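Local coordinates for antifreeze protein (Uncultured bacterium, PDB 6EIO), which binds ice, probably through two faces of a beta-solenoid, and so is thought to act as an antifreeze in its cold habitat, at residues I108-P119 / S127-D138; I174-F184 / F190-T201. All coordinates share one frame; numbering follows the deposited sequence. Where two conformers were deposited one is given.

Interaction 1: residues I108-P119 / S127-D138; sequences ISGNIGGLTLTP and SLAVSSGDVTFD
Two successive coils of a right-handed beta-solenoid run parallel here, pairing first at Gly-110 with Leu-128 and Asn-111 with Ala-129, then, after the register slips by two residues, at Thr-116 with Thr-136 and Leu-117 with Phe-137. In the first pairing Ile-112 N donates to Ala-129 O at 2.8 Å; in the second Leu-117 N does so to Thr-136 O. Between them Ile-112 to Leu-115 forms a type II turn, with glycine at Gly-114, where a CB would strike the preceding carbonyl O. Gly-114 N is held by Asp-134 O at 2.7 Å.

Asn-111 suits the bend because its amide both accepts and donates. With CG anti to the backbone N (chi1 176°), OD1 takes the N-H of Ser-131 at 2.9 Å and, on the opposite face of the amide plane, that of Gly-113 at 3.0 Å, the latter closing an Asx turn. ND2 donates to Ser-132 OG. Inside the coil, Ile-112 and Leu-128 cross at about a right angle, Ile-112 CG2 lying 3.7 Å from Leu-128 CD1, which Ile-108 CG1 also meets, at 4.2 Å. Shortening Leu-128 to an alanine would probably open a gap beside Ile-108 and Ile-112 and leave their methyl groups freer to shift. Leu-117 runs beside Phe-137, its CD1 3.9 Å from Phe-137 CE2.

Strand 110-111 is outermost in its sheet, and strand 128-130 continues it toward strand 155-157; strand 135-138 lies between strands 116-117 and 163-166, and Leu-128 also packs on Ile-149 and Ile-151 of strand 147-151.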
loop_
_atom_site.group_PDB
_atom_site.type_symbol
_atom_site.label_atom_id
_atom_site.label_comp_id
_atom_site.label_asym_id
_atom_site.label_seq_id
_atom_site.Cartn_x
_atom_site.Cartn_y
_atom_site.Cartn_z
ATOM N N ILE A 108 -3.145 17.351 -1.897
ATOM C CA ILE A 108 -4.091 16.733 -2.825
ATOM C C ILE A 108 -5.156 16.101 -1.950
ATOM O O ILE A 108 -4.835 15.597 -0.878
ATOM C CB ILE A 108 -3.471 15.601 -3.732
ATOM C CG1 ILE A 108 -2.813 14.491 -2.890
ATOM C CG2 ILE A 108 -2.507 16.164 -4.775
ATOM C CD1 ILE A 108 -2.298 13.292 -3.701
ATOM N N SER A 109 -6.380 15.980 -2.448
ATOM C CA SER A 109 -7.402 15.254 -1.701
ATOM C C SER A 109 -8.495 14.833 -2.663
ATOM O O SER A 109 -8.556 15.279 -3.808
ATOM C CB SER A 109 -7.972 16.068 -0.548
ATOM O OG SER A 109 -8.696 17.161 -1.074
ATOM N N GLY A 110 -9.374 13.971 -2.173
ATOM C CA GLY A 110 -10.500 13.582 -2.975
ATOM C C GLY A 110 -10.099 12.718 -4.160
ATOM O O GLY A 110 -9.140 11.952 -4.116
ATOM N N ASN A 111 -10.875 12.818 -5.226
ATOM C CA ASN A 111 -10.608 12.019 -6.412
ATOM C C ASN A 111 -9.336 12.502 -7.097
ATOM O O ASN A 111 -9.240 13.667 -7.493
ATOM C CB ASN A 111 -11.783 12.119 -7.371
ATOM C CG ASN A 111 -11.525 11.395 -8.665
ATOM O OD1 ASN A 111 -10.968 10.296 -8.688
ATOM N ND2 ASN A 111 -11.941 12.002 -9.761
ATOM N N ILE A 112 -8.380 11.585 -7.275
ATOM C CA ILE A 112 -7.152 11.842 -8.010
ATOM C C ILE A 112 -7.087 11.054 -9.310
ATOM O O ILE A 112 -6.039 11.034 -9.965
ATOM C CB ILE A 112 -5.895 11.635 -7.150
ATOM C CG1 ILE A 112 -5.815 10.214 -6.605
ATOM C CG2 ILE A 112 -5.869 12.665 -6.030
ATOM C CD1 ILE A 112 -4.489 9.915 -5.945
ATOM N N GLY A 113 -8.186 10.427 -9.719
ATOM C CA GLY A 113 -8.213 9.819 -11.032
ATOM C C GLY A 113 -7.931 10.846 -12.113
ATOM O O GLY A 113 -8.370 11.992 -12.038
ATOM N N GLY A 114 -7.171 10.429 -13.123
ATOM C CA GLY A 114 -6.733 11.290 -14.199
ATOM C C GLY A 114 -5.467 12.065 -13.916
ATOM O O GLY A 114 -4.941 12.709 -14.826
ATOM N N LEU A 115 -4.957 12.029 -12.695
ATOM C CA LEU A 115 -3.801 12.836 -12.353
ATOM C C LEU A 115 -2.511 12.046 -12.506
ATOM O O LEU A 115 -2.465 10.838 -12.313
ATOM C CB LEU A 115 -3.872 13.333 -10.920
ATOM C CG LEU A 115 -4.938 14.357 -10.626
ATOM C CD1 LEU A 115 -4.811 14.739 -9.164
ATOM C CD2 LEU A 115 -4.822 15.584 -11.517
ATOM N N THR A 116 -1.459 12.774 -12.834
ATOM C CA THR A 116 -0.092 12.310 -12.747
ATOM C C THR A 116 0.568 12.926 -11.527
ATOM O O THR A 116 0.534 14.136 -11.322
ATOM C CB THR A 116 0.701 12.672 -13.984
ATOM O OG1 THR A 116 0.309 11.781 -15.014
ATOM C CG2 THR A 116 2.192 12.513 -13.719
ATOM N N LEU A 117 1.154 12.082 -10.720
ATOM C CA LEU A 117 1.919 12.485 -9.549
ATOM C C LEU A 117 3.394 12.249 -9.836
ATOM O O LEU A 117 3.812 11.121 -10.111
ATOM C CB LEU A 117 1.470 11.709 -8.314
ATOM C CG LEU A 117 -0.007 11.834 -7.959
ATOM C CD1 LEU A 117 -0.309 11.073 -6.680
ATOM C CD2 LEU A 117 -0.416 13.298 -7.834
ATOM N N THR A 118 4.174 13.315 -9.759
ATOM C CA THR A 118 5.619 13.272 -9.873
ATOM C C THR A 118 6.235 13.063 -8.485
ATOM O O THR A 118 5.536 13.047 -7.467
ATOM C CB THR A 118 6.089 14.556 -10.578
ATOM O OG1 THR A 118 5.455 15.690 -9.972
ATOM C CG2 THR A 118 5.695 14.537 -12.058
ATOM N N PRO A 119 7.553 12.823 -8.406
ATOM C CA PRO A 119 8.132 12.379 -7.128
ATOM C C PRO A 119 7.987 13.413 -6.027
ATOM O O PRO A 119 8.026 14.624 -6.263
ATOM C CB PRO A 119 9.600 12.134 -7.474
ATOM C CG PRO A 119 9.558 11.759 -8.941
ATOM C CD PRO A 119 8.529 12.703 -9.507
ATOM N N SER A 127 -10.464 12.325 2.757
ATOM C CA SER A 127 -10.344 11.047 2.076
ATOM C C SER A 127 -9.736 11.238 0.688
ATOM O O SER A 127 -9.961 12.247 0.008
ATOM C CB SER A 127 -11.709 10.374 1.939
ATOM O OG SER A 127 -12.193 9.900 3.188
ATOM N N LEU A 128 -8.944 10.238 0.275
ATOM C CA LEU A 128 -8.306 10.215 -1.030
ATOM C C LEU A 128 -8.889 9.035 -1.800
ATOM O O LEU A 128 -9.080 7.955 -1.229
ATOM C CB LEU A 128 -6.791 10.056 -0.887
ATOM C CG LEU A 128 -5.977 10.377 -2.141
ATOM C CD1 LEU A 128 -6.031 11.859 -2.465
ATOM C CD2 LEU A 128 -4.541 9.926 -1.936
ATOM N N ALA A 129 -9.185 9.240 -3.081
ATOM C CA ALA A 129 -9.877 8.215 -3.849
ATOM C C ALA A 129 -9.383 8.203 -5.279
ATOM O O ALA A 129 -8.947 9.215 -5.802
ATOM C CB ALA A 129 -11.385 8.463 -3.848
ATOM N N VAL A 130 -9.461 7.045 -5.905
ATOM C CA VAL A 130 -9.408 6.957 -7.353
ATOM C C VAL A 130 -10.814 6.546 -7.771
ATOM O O VAL A 130 -11.189 5.376 -7.652
ATOM C CB VAL A 130 -8.334 5.976 -7.844
ATOM C CG1 VAL A 130 -8.134 6.139 -9.329
ATOM C CG2 VAL A 130 -7.017 6.177 -7.086
ATOM N N SER A 131 -11.622 7.516 -8.222
ATOM C CA SER A 131 -13.033 7.247 -8.498
ATOM C C SER A 131 -13.363 7.243 -9.968
ATOM O O SER A 131 -14.229 6.482 -10.393
ATOM C CB SER A 131 -13.976 8.228 -7.778
ATOM O OG SER A 131 -13.984 9.538 -8.300
ATOM N N SER A 132 -12.676 8.042 -10.750
ATOM C CA SER A 132 -12.868 8.034 -12.185
ATOM C C SER A 132 -11.467 8.078 -12.731
ATOM O O SER A 132 -10.620 8.792 -12.202
ATOM C CB SER A 132 -13.616 9.278 -12.666
ATOM O OG SER A 132 -12.893 10.436 -12.285
ATOM N N GLY A 133 -11.209 7.286 -13.737
ATOM C CA GLY A 133 -9.860 7.259 -14.218
ATOM C C GLY A 133 -8.789 6.763 -13.260
ATOM O O GLY A 133 -8.977 6.409 -12.082
ATOM N N ASP A 134 -7.611 6.744 -13.841
ATOM C CA ASP A 134 -6.471 6.071 -13.239
ATOM C C ASP A 134 -5.514 7.118 -12.688
ATOM O O ASP A 134 -5.496 8.250 -13.150
ATOM C CB ASP A 134 -5.752 5.232 -14.285
ATOM C CG ASP A 134 -6.676 4.224 -14.937
ATOM O OD1 ASP A 134 -7.440 3.572 -14.201
ATOM O OD2 ASP A 134 -6.636 4.095 -16.184
ATOM N N VAL A 135 -4.703 6.750 -11.704
ATOM C CA VAL A 135 -3.662 7.639 -11.208
ATOM C C VAL A 135 -2.321 7.118 -11.703
ATOM O O VAL A 135 -2.053 5.916 -11.643
ATOM C CB VAL A 135 -3.724 7.818 -9.674
ATOM C CG1 VAL A 135 -3.500 6.475 -8.928
ATOM C CG2 VAL A 135 -2.731 8.913 -9.225
ATOM N N THR A 136 -1.487 8.027 -12.205
ATOM C CA THR A 136 -0.183 7.668 -12.745
ATOM C C THR A 136 0.912 8.265 -11.879
ATOM O O THR A 136 0.889 9.461 -11.587
ATOM C CB THR A 136 -0.042 8.168 -14.186
ATOM O OG1 THR A 136 -1.052 7.563 -14.989
ATOM C CG2 THR A 136 1.305 7.815 -14.766
ATOM N N PHE A 137 1.859 7.428 -11.475
ATOM C CA PHE A 137 3.082 7.880 -10.824
ATOM C C PHE A 137 4.163 7.936 -11.892
ATOM O O PHE A 137 4.427 6.930 -12.550
ATOM C CB PHE A 137 3.465 6.919 -9.702
ATOM C CG PHE A 137 2.528 7.023 -8.531
ATOM C CD1 PHE A 137 1.325 6.341 -8.492
ATOM C CD2 PHE A 137 2.846 7.824 -7.466
ATOM C CE1 PHE A 137 0.466 6.508 -7.425
ATOM C CE2 PHE A 137 1.995 7.961 -6.394
ATOM C CZ PHE A 137 0.794 7.306 -6.372
ATOM N N ASP A 138 4.752 9.117 -12.078
ATOM C CA ASP A 138 5.696 9.354 -13.163
ATOM C C ASP A 138 7.010 9.818 -12.545
ATOM O O ASP A 138 7.070 10.872 -11.909
ATOM C CB ASP A 138 5.116 10.377 -14.138
ATOM C CG ASP A 138 5.875 10.479 -15.450
ATOM O OD1 ASP A 138 7.127 10.362 -15.431
ATOM O OD2 ASP A 138 5.187 10.701 -16.485
HETATM O O HOH W 1 -10.705 11.278 -14.435
HETATM O O HOH W 2 -3.391 8.981 -14.878
#

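Interaction 2: residues I174-F184 / F190-T201; sequences IYWQVSSSASF and FKGTVIALESIT
Trp-176 reaches from strand 174-178 into the bend at Phe-190 to Gly-192, its indole large enough to touch Val-194, Phe-190 and Lys-191 O together. CB lies 3.9 Å from Thr-193 O, which also accepts the backbone N-H of Trp-176. A chi1 of -49° sets CG beside the backbone N and swings the ring inward: CD1 touches Val-194 CG2, and NE1 donates to Lys-191 O at 2.9 Å, in the carbonyl plane. Phe-190 lays its CE2 and CZ over one face of the indole, offset toward the rim: Trp-176 CE2 lies 3.4 Å from Phe-190 CE2, CZ2 3.4 Å from Phe-190 CZ, and the tip, CH2, 3.7 Å from that same CZ. The Trp-176 six-membered ring and the Phe-190 ring are inclined at 42°.

Phe-190 is covered in turn by Phe-184, whose CE1 stands 3.4 Å above the centre of the Phe-190 ring, so the three residues form an aromatic cluster. Gly-192 fits the corner, since a CB there would collide with Trp-176 NE1. Parallel backbone pairing joins strand 174-178 to 193-196 and resumes at 182-184 with 200-201. Ser-181 suits the bend between, where its short hydroxyl stands in for a backbone carbonyl: OG accepts from Ser-199 N at 3.0 Å. Smaller side chains fill the rest of this face, as where Val-178 CB meets Ala-196 CB at 4.1 Å.

An apolar, aromatic interior thus lies beside a hydrogen-bonded backbone and a serine-rich bend. The buried indole N-H is satisfied by a backbone carbonyl, which, with Phe-190 over the ring face, probably helps fix the rotation of the ring.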
loop_
_atom_site.group_PDB
_atom_site.type_symbol
_atom_site.label_atom_id
_atom_site.label_comp_id
_atom_site.label_asym_id
_atom_site.label_seq_id
_atom_site.Cartn_x
_atom_site.Cartn_y
_atom_site.Cartn_z
ATOM N N ILE A 174 6.637 3.590 -3.848
ATOM C CA ILE A 174 5.388 4.303 -3.636
ATOM C C ILE A 174 4.812 3.845 -2.295
ATOM O O ILE A 174 4.677 2.639 -2.058
ATOM C CB ILE A 174 4.388 4.017 -4.774
ATOM C CG1 ILE A 174 4.943 4.492 -6.117
ATOM C CG2 ILE A 174 3.026 4.659 -4.466
ATOM C CD1 ILE A 174 4.174 3.949 -7.305
ATOM N N TYR A 175 4.454 4.806 -1.445
ATOM C CA TYR A 175 3.950 4.520 -0.111
ATOM C C TYR A 175 2.687 5.325 0.140
ATOM O O TYR A 175 2.659 6.542 -0.107
ATOM C CB TYR A 175 4.980 4.904 0.929
ATOM C CG TYR A 175 6.340 4.289 0.730
ATOM C CD1 TYR A 175 7.287 4.928 -0.056
ATOM C CD2 TYR A 175 6.687 3.091 1.337
ATOM C CE1 TYR A 175 8.550 4.415 -0.208
ATOM C CE2 TYR A 175 7.950 2.559 1.186
ATOM C CZ TYR A 175 8.892 3.251 0.425
ATOM O OH TYR A 175 10.189 2.821 0.294
ATOM N N TRP A 176 1.675 4.657 0.684
ATOM C CA TRP A 176 0.391 5.252 1.031
ATOM C C TRP A 176 0.206 5.069 2.537
ATOM O O TRP A 176 0.018 3.940 3.001
ATOM C CB TRP A 176 -0.766 4.555 0.306
ATOM C CG TRP A 176 -0.617 4.353 -1.165
ATOM C CD1 TRP A 176 0.070 3.343 -1.788
ATOM C CD2 TRP A 176 -1.235 5.115 -2.225
ATOM N NE1 TRP A 176 -0.045 3.449 -3.150
ATOM C CE2 TRP A 176 -0.850 4.514 -3.444
ATOM C CE3 TRP A 176 -2.097 6.218 -2.264
ATOM C CZ2 TRP A 176 -1.305 4.976 -4.676
ATOM C CZ3 TRP A 176 -2.539 6.682 -3.499
ATOM C CH2 TRP A 176 -2.139 6.067 -4.682
ATOM N N GLN A 177 0.257 6.165 3.294
ATOM C CA GLN A 177 0.031 6.133 4.729
ATOM C C GLN A 177 -1.427 6.522 4.966
ATOM O O GLN A 177 -1.844 7.630 4.614
ATOM C CB GLN A 177 1.006 7.104 5.416
ATOM C CG GLN A 177 0.769 7.237 6.913
ATOM C CD GLN A 177 -0.230 8.312 7.270
ATOM O OE1 GLN A 177 -0.204 9.422 6.720
ATOM N NE2 GLN A 177 -1.134 7.983 8.188
ATOM N N VAL A 178 -2.197 5.596 5.536
ATOM C CA VAL A 178 -3.641 5.722 5.634
ATOM C C VAL A 178 -4.016 5.778 7.114
ATOM O O VAL A 178 -3.808 4.811 7.858
ATOM C CB VAL A 178 -4.328 4.550 4.919
ATOM C CG1 VAL A 178 -5.848 4.623 5.096
ATOM C CG2 VAL A 178 -3.944 4.506 3.450
ATOM N N SER A 179 -4.591 6.911 7.546
ATOM C CA SER A 179 -4.833 7.108 8.968
ATOM C C SER A 179 -6.054 6.361 9.478
ATOM O O SER A 179 -6.207 6.214 10.694
ATOM C CB SER A 179 -4.956 8.596 9.288
ATOM O OG SER A 179 -3.776 9.308 8.966
ATOM N N SER A 180 -6.923 5.896 8.583
ATOM C CA SER A 180 -8.018 5.027 9.004
ATOM C C SER A 180 -7.931 3.733 8.208
ATOM O O SER A 180 -7.032 2.932 8.482
ATOM C CB SER A 180 -9.366 5.734 9.033
ATOM O OG SER A 180 -9.668 6.138 7.735
ATOM N N SER A 181 -8.827 3.498 7.240
ATOM C CA SER A 181 -8.898 2.255 6.495
ATOM C C SER A 181 -8.868 2.514 4.992
ATOM O O SER A 181 -9.104 3.630 4.518
ATOM C CB SER A 181 -10.172 1.496 6.845
ATOM O OG SER A 181 -10.117 1.003 8.177
ATOM N N ALA A 182 -8.580 1.444 4.252
ATOM C CA ALA A 182 -8.575 1.476 2.800
ATOM C C ALA A 182 -9.514 0.411 2.243
ATOM O O ALA A 182 -9.628 -0.684 2.802
ATOM C CB ALA A 182 -7.171 1.244 2.248
ATOM N N SER A 183 -10.165 0.737 1.122
ATOM C CA SER A 183 -11.053 -0.212 0.459
ATOM C C SER A 183 -10.900 -0.081 -1.051
ATOM O O SER A 183 -11.108 0.987 -1.636
ATOM C CB SER A 183 -12.503 -0.015 0.899
ATOM O OG SER A 183 -13.291 -1.184 0.686
ATOM N N PHE A 184 -10.558 -1.201 -1.677
ATOM C CA PHE A 184 -10.269 -1.260 -3.098
ATOM C C PHE A 184 -11.384 -1.999 -3.828
ATOM O O PHE A 184 -11.660 -3.171 -3.557
ATOM C CB PHE A 184 -8.904 -1.913 -3.323
ATOM C CG PHE A 184 -7.811 -1.159 -2.619
ATOM C CD1 PHE A 184 -7.413 0.082 -3.104
ATOM C CD2 PHE A 184 -7.243 -1.628 -1.442
ATOM C CE1 PHE A 184 -6.454 0.819 -2.438
ATOM C CE2 PHE A 184 -6.267 -0.891 -0.781
ATOM C CZ PHE A 184 -5.875 0.333 -1.280
ATOM N N PHE A 190 -4.030 -2.058 -7.982
ATOM C CA PHE A 190 -3.353 -1.102 -7.125
ATOM C C PHE A 190 -1.855 -1.409 -7.075
ATOM O O PHE A 190 -1.422 -2.537 -7.352
ATOM C CB PHE A 190 -3.972 -1.083 -5.714
ATOM C CG PHE A 190 -3.947 0.295 -5.076
ATOM C CD1 PHE A 190 -4.808 1.286 -5.555
ATOM C CD2 PHE A 190 -3.075 0.615 -4.047
ATOM C CE1 PHE A 190 -4.787 2.560 -5.029
ATOM C CE2 PHE A 190 -3.061 1.908 -3.521
ATOM C CZ PHE A 190 -3.910 2.873 -4.012
ATOM N N LYS A 191 -1.060 -0.400 -6.703
ATOM C CA LYS A 191 0.375 -0.583 -6.570
ATOM C C LYS A 191 0.884 0.230 -5.389
ATOM O O LYS A 191 0.351 1.299 -5.072
ATOM C CB LYS A 191 1.142 -0.115 -7.814
ATOM C CG LYS A 191 0.816 -0.836 -9.112
ATOM C CD LYS A 191 1.748 -0.343 -10.216
ATOM C CE LYS A 191 1.509 -0.957 -11.581
ATOM N NZ LYS A 191 1.776 -2.421 -11.614
ATOM N N GLY A 192 1.967 -0.274 -4.793
ATOM C CA GLY A 192 2.664 0.396 -3.717
ATOM C C GLY A 192 2.412 -0.269 -2.368
ATOM O O GLY A 192 1.680 -1.250 -2.233
ATOM N N THR A 193 3.046 0.311 -1.346
ATOM C CA THR A 193 2.923 -0.167 0.020
ATOM C C THR A 193 1.869 0.660 0.735
ATOM O O THR A 193 2.046 1.872 0.908
ATOM C CB THR A 193 4.279 -0.094 0.729
ATOM O OG1 THR A 193 5.170 -1.022 0.132
ATOM C CG2 THR A 193 4.147 -0.439 2.198
ATOM N N VAL A 194 0.786 0.007 1.131
ATOM C CA VAL A 194 -0.319 0.639 1.855
ATOM C C VAL A 194 -0.137 0.313 3.335
ATOM O O VAL A 194 -0.134 -0.863 3.703
ATOM C CB VAL A 194 -1.679 0.124 1.341
ATOM C CG1 VAL A 194 -2.805 0.776 2.122
ATOM C CG2 VAL A 194 -1.818 0.383 -0.151
ATOM N N ILE A 195 0.035 1.338 4.164
ATOM C CA ILE A 195 0.190 1.158 5.601
ATOM C C ILE A 195 -0.985 1.856 6.261
ATOM O O ILE A 195 -1.026 3.091 6.298
ATOM C CB ILE A 195 1.515 1.693 6.147
ATOM C CG1 ILE A 195 2.695 1.348 5.239
ATOM C CG2 ILE A 195 1.707 1.141 7.556
ATOM C CD1 ILE A 195 4.013 1.898 5.728
ATOM N N ALA A 196 -1.948 1.073 6.740
ATOM C CA ALA A 196 -3.174 1.606 7.313
ATOM C C ALA A 196 -3.174 1.415 8.823
ATOM O O ALA A 196 -2.747 0.372 9.339
ATOM C CB ALA A 196 -4.410 0.928 6.741
ATOM N N LEU A 197 -3.697 2.410 9.543
ATOM C CA LEU A 197 -3.827 2.257 10.985
ATOM C C LEU A 197 -4.823 1.161 11.334
ATOM O O LEU A 197 -4.613 0.399 12.292
ATOM C CB LEU A 197 -4.266 3.586 11.600
ATOM C CG LEU A 197 -4.355 3.596 13.131
ATOM C CD1 LEU A 197 -2.988 3.335 13.756
ATOM C CD2 LEU A 197 -4.914 4.909 13.609
ATOM N N GLU A 198 -5.934 1.115 10.596
ATOM C CA GLU A 198 -7.046 0.233 10.912
ATOM C C GLU A 198 -7.076 -0.944 9.937
ATOM O O GLU A 198 -6.253 -1.852 10.077
ATOM C CB GLU A 198 -8.357 1.030 11.023
ATOM C CG GLU A 198 -8.326 2.024 12.197
ATOM C CD GLU A 198 -8.294 1.371 13.594
ATOM O OE1 GLU A 198 -8.469 0.132 13.715
ATOM O OE2 GLU A 198 -8.107 2.121 14.575
ATOM N N SER A 199 -8.006 -0.956 8.984
ATOM C CA SER A 199 -8.269 -2.123 8.161
ATOM C C SER A 199 -8.037 -1.838 6.677
ATOM O O SER A 199 -8.014 -0.685 6.228
ATOM C CB SER A 199 -9.699 -2.580 8.375
ATOM O OG SER A 199 -9.878 -3.083 9.688
ATOM N N ILE A 200 -7.865 -2.921 5.916
ATOM C CA ILE A 200 -7.717 -2.851 4.462
ATOM C C ILE A 200 -8.590 -3.940 3.860
ATOM O O ILE A 200 -8.478 -5.110 4.245
ATOM C CB ILE A 200 -6.252 -3.037 4.011
ATOM C CG1 ILE A 200 -5.333 -2.006 4.658
ATOM C CG2 ILE A 200 -6.183 -2.972 2.495
ATOM C CD1 ILE A 200 -3.841 -2.278 4.440
ATOM N N THR A 201 -9.438 -3.562 2.901
ATOM C CA THR A 201 -10.303 -4.507 2.206
ATOM C C THR A 201 -10.052 -4.433 0.707
ATOM O O THR A 201 -9.977 -3.338 0.139
ATOM C CB THR A 201 -11.771 -4.215 2.502
ATOM O OG1 THR A 201 -11.979 -4.449 3.893
ATOM C CG2 THR A 201 -12.722 -5.082 1.666
HETATM O O HOH W 3 6.407 0.381 -1.901
#

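From the N terminus, residues 108-119 meet 127-138 after seven intervening residues, so interaction 1 closes one short loop after the first strands and helix 81-99. The chain then passes through strands 147-151, 155-157 and 163-166 before interaction 2 closes a second loop, with five residues between 174-184 and 190-201. The contacts follow in series, neither nesting nor crossing, and their centres lie about 15 Å apart. They join inside the solenoid, where Phe-137 CZ lies 3.6 Å from Trp-176 CZ2 and Ile-174 CD1 also packs on Phe-137. Strands 110-111, 128-130, 182-184 and 200-202 belong to the same parallel sheet, running from the outermost strand 110-111 inward, with 155-157 between the two contacts.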